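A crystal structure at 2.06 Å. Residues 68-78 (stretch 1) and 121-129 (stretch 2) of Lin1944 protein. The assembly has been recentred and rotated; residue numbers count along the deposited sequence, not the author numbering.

Stretch 1 68-78: SATFSPLTELT
Stretch 2 (121-129) PIVQGASAA

Stretch 1 is mostly extended loop, with a short 3-10 segment, L74 to E76. Stretch 2 enters as loop, makes a type II turn from I122 to G125, and continues into a helix that includes A126 to A129. The turn is closed by G125 N to I122 O at 3.0 Å. The two run in opposite directions: A69 lies by A128 (CA to CA 5.1 Å), T70 by S127 (CA to CA 6.1 Å), and P73 by Q124 (CA to CA 4.3 Å).

Q124 is the centre of the contact. Its phi/psi of 80/-3 fits the third position of the turn. CA to CB points toward stretch 1. Chi1 is m (-60°), chi2 t (-168°) and chi3 -129°. This conformation brings the amide back to the opposing backbone, where Q124 NE2 donates to F71 O at 2.8 Å. The N-H...O angle of 131° is well short of linear. Q124 CG packs 3.6 Å from P73 N.

F71 has chi1 t (-167°) and chi2 -115°. Its CA to CB bond points sideways, but the ring end comes nearer to stretch 2. Q124 CB sits over one ring face, 3.7 Å from the F71 centroid and 7° off the normal, a CH-pi contact. At the ring edge, F71 CE2 meets I122 CD1 at 3.7 Å. I122, with chi1 p (59°) and chi2 t (159°), also starts sideways and reaches the ring with its end.

Two CA-H...O contacts lie where the backbones are close: Q124 CA to S72 O at 3.3 Å, and F71 CA to Q124 O at 3.6 Å. S72 CB points away from stretch 2. With chi1 t (161°), S72 OG donates to P73 O at 2.9 Å within its own stretch. P73 O also accepts from E76 N at 2.9 Å.

Waters link polar backbone atoms across the contact. Water 1 lies 2.5 Å from T70 O and 2.6 Å from Q124 O, and accepts from A128 N at 2.9 Å. Water 2 donates to S72 O at 2.8 Å and accepts from A126 N at 3.1 Å.

The helix packs through small side chains. A69 CB meets A128 CB at 3.6 Å. S127 CB lies 3.4 Å from T70 O and 4.0 Å from L77 CD2. S127 chi1 is t (-176°), and its OG bonds elsewhere in the structure. The CA to CB bond of L77 (t, p) points toward stretch 2, with L77 CD2 4.3 Å from A126 CB. L74 shares the t, p rotamer.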

# COMPACT_ATOMS: atom_id res chain seq x y z
N SER D 68 12.44 -4.34 -3.51
CA SER D 68 12.73 -5.13 -2.32
C SER D 68 11.91 -4.65 -1.14
O SER D 68 11.61 -3.46 -1.03
CB SER D 68 14.21 -5.00 -1.93
OG SER D 68 15.07 -5.19 -3.04
N ALA D 69 11.60 -5.60 -0.26
CA ALA D 69 10.82 -5.37 0.96
C ALA D 69 11.53 -6.01 2.15
O ALA D 69 11.97 -7.17 2.06
CB ALA D 69 9.42 -5.99 0.82
N THR D 70 11.63 -5.27 3.25
CA THR D 70 12.14 -5.83 4.51
C THR D 70 11.32 -7.05 4.91
O THR D 70 10.08 -7.00 4.92
CB THR D 70 12.11 -4.78 5.64
OG1 THR D 70 13.11 -3.80 5.37
CG2 THR D 70 12.41 -5.41 6.99
N PHE D 71 12.04 -8.13 5.26
CA PHE D 71 11.47 -9.41 5.67
C PHE D 71 11.86 -9.66 7.13
O PHE D 71 12.74 -10.47 7.42
CB PHE D 71 12.00 -10.51 4.74
CG PHE D 71 11.28 -11.84 4.85
CD1 PHE D 71 11.96 -12.97 5.31
CD2 PHE D 71 9.94 -11.98 4.42
CE1 PHE D 71 11.32 -14.23 5.38
CE2 PHE D 71 9.29 -13.25 4.48
CZ PHE D 71 9.98 -14.37 4.97
N SER D 72 11.21 -8.93 8.03
CA SER D 72 11.49 -8.95 9.48
C SER D 72 10.24 -9.40 10.28
O SER D 72 9.11 -9.08 9.88
CB SER D 72 11.89 -7.53 9.92
OG SER D 72 11.75 -7.34 11.33
N PRO D 73 10.42 -10.11 11.40
CA PRO D 73 9.32 -10.34 12.32
C PRO D 73 8.68 -9.01 12.71
O PRO D 73 9.41 -8.00 12.84
CB PRO D 73 10.00 -10.94 13.56
CG PRO D 73 11.21 -11.58 13.03
CD PRO D 73 11.67 -10.75 11.88
N LEU D 74 7.36 -9.02 12.88
CA LEU D 74 6.60 -7.81 13.23
C LEU D 74 7.15 -7.04 14.43
O LEU D 74 7.28 -5.80 14.37
CB LEU D 74 5.12 -8.12 13.47
CG LEU D 74 4.28 -6.92 13.93
CD1 LEU D 74 4.18 -5.86 12.79
CD2 LEU D 74 2.89 -7.36 14.43
N THR D 75 7.48 -7.73 15.51
CA THR D 75 7.94 -7.03 16.70
C THR D 75 9.38 -6.49 16.55
O THR D 75 9.86 -5.77 17.42
CB THR D 75 7.80 -7.90 17.97
OG1 THR D 75 8.57 -9.10 17.80
CG2 THR D 75 6.31 -8.27 18.22
N GLU D 76 10.04 -6.85 15.46
CA GLU D 76 11.40 -6.36 15.14
C GLU D 76 11.36 -5.34 14.01
O GLU D 76 12.39 -4.83 13.59
CB GLU D 76 12.28 -7.53 14.67
CG GLU D 76 13.09 -8.23 15.75
CD GLU D 76 12.30 -8.50 17.00
OE1 GLU D 76 12.60 -7.82 18.01
OE2 GLU D 76 11.38 -9.35 16.99
N LEU D 77 10.16 -5.10 13.48
CA LEU D 77 9.99 -4.23 12.33
C LEU D 77 9.88 -2.78 12.81
O LEU D 77 8.86 -2.36 13.33
CB LEU D 77 8.75 -4.64 11.53
CG LEU D 77 8.37 -3.86 10.26
CD1 LEU D 77 9.55 -3.74 9.28
CD2 LEU D 77 7.14 -4.49 9.62
N THR D 78 10.96 -2.02 12.68
CA THR D 78 10.94 -0.63 13.11
C THR D 78 10.53 0.28 11.96
O THR D 78 10.56 -0.13 10.81
CB THR D 78 12.33 -0.19 13.62
OG1 THR D 78 13.27 -0.22 12.54
CG2 THR D 78 12.79 -1.09 14.75
N PRO D 121 -1.12 -14.29 4.18
CA PRO D 121 0.07 -13.74 4.86
C PRO D 121 0.92 -14.76 5.61
O PRO D 121 0.41 -15.81 6.05
CB PRO D 121 -0.52 -12.72 5.83
CG PRO D 121 -1.91 -13.18 6.09
CD PRO D 121 -2.38 -13.85 4.82
N ILE D 122 2.20 -14.43 5.76
CA ILE D 122 3.13 -15.25 6.53
C ILE D 122 3.87 -14.42 7.60
O ILE D 122 3.94 -13.18 7.51
CB ILE D 122 4.17 -15.95 5.60
CG1 ILE D 122 4.97 -14.89 4.83
CG2 ILE D 122 3.46 -17.01 4.70
CD1 ILE D 122 6.29 -15.38 4.30
N VAL D 123 4.43 -15.11 8.58
CA VAL D 123 5.27 -14.46 9.57
C VAL D 123 6.48 -13.88 8.83
O VAL D 123 7.04 -14.51 7.92
CB VAL D 123 5.68 -15.42 10.71
CG1 VAL D 123 6.66 -14.73 11.67
CG2 VAL D 123 4.43 -15.94 11.48
N GLN D 124 6.86 -12.66 9.22
CA GLN D 124 7.88 -11.83 8.56
C GLN D 124 7.42 -11.07 7.31
O GLN D 124 8.19 -10.27 6.73
CB GLN D 124 9.16 -12.62 8.27
CG GLN D 124 9.79 -13.15 9.52
CD GLN D 124 11.19 -13.68 9.31
OE1 GLN D 124 11.51 -14.80 9.71
NE2 GLN D 124 12.04 -12.88 8.68
N GLY D 125 6.17 -11.30 6.90
CA GLY D 125 5.67 -10.73 5.66
C GLY D 125 4.96 -9.38 5.70
O GLY D 125 4.54 -8.92 4.66
N ALA D 126 4.83 -8.75 6.87
CA ALA D 126 3.96 -7.57 7.03
C ALA D 126 4.36 -6.40 6.14
O ALA D 126 3.50 -5.71 5.57
CB ALA D 126 3.89 -7.10 8.48
N SER D 127 5.67 -6.18 6.03
CA SER D 127 6.18 -5.07 5.26
C SER D 127 6.05 -5.35 3.75
O SER D 127 5.69 -4.46 2.98
CB SER D 127 7.63 -4.82 5.67
OG SER D 127 8.15 -3.69 5.00
N ALA D 128 6.30 -6.58 3.32
CA ALA D 128 6.08 -6.91 1.91
C ALA D 128 4.56 -6.89 1.56
O ALA D 128 4.15 -6.40 0.49
CB ALA D 128 6.72 -8.26 1.58
N ALA D 129 3.74 -7.37 2.48
CA ALA D 129 2.28 -7.28 2.35
C ALA D 129 1.82 -5.83 2.08
O ALA D 129 1.10 -5.57 1.11
CB ALA D 129 1.60 -7.82 3.63
O HOH W 1 7.91 -8.17 5.21
O HOH W 2 6.31 -9.03 9.62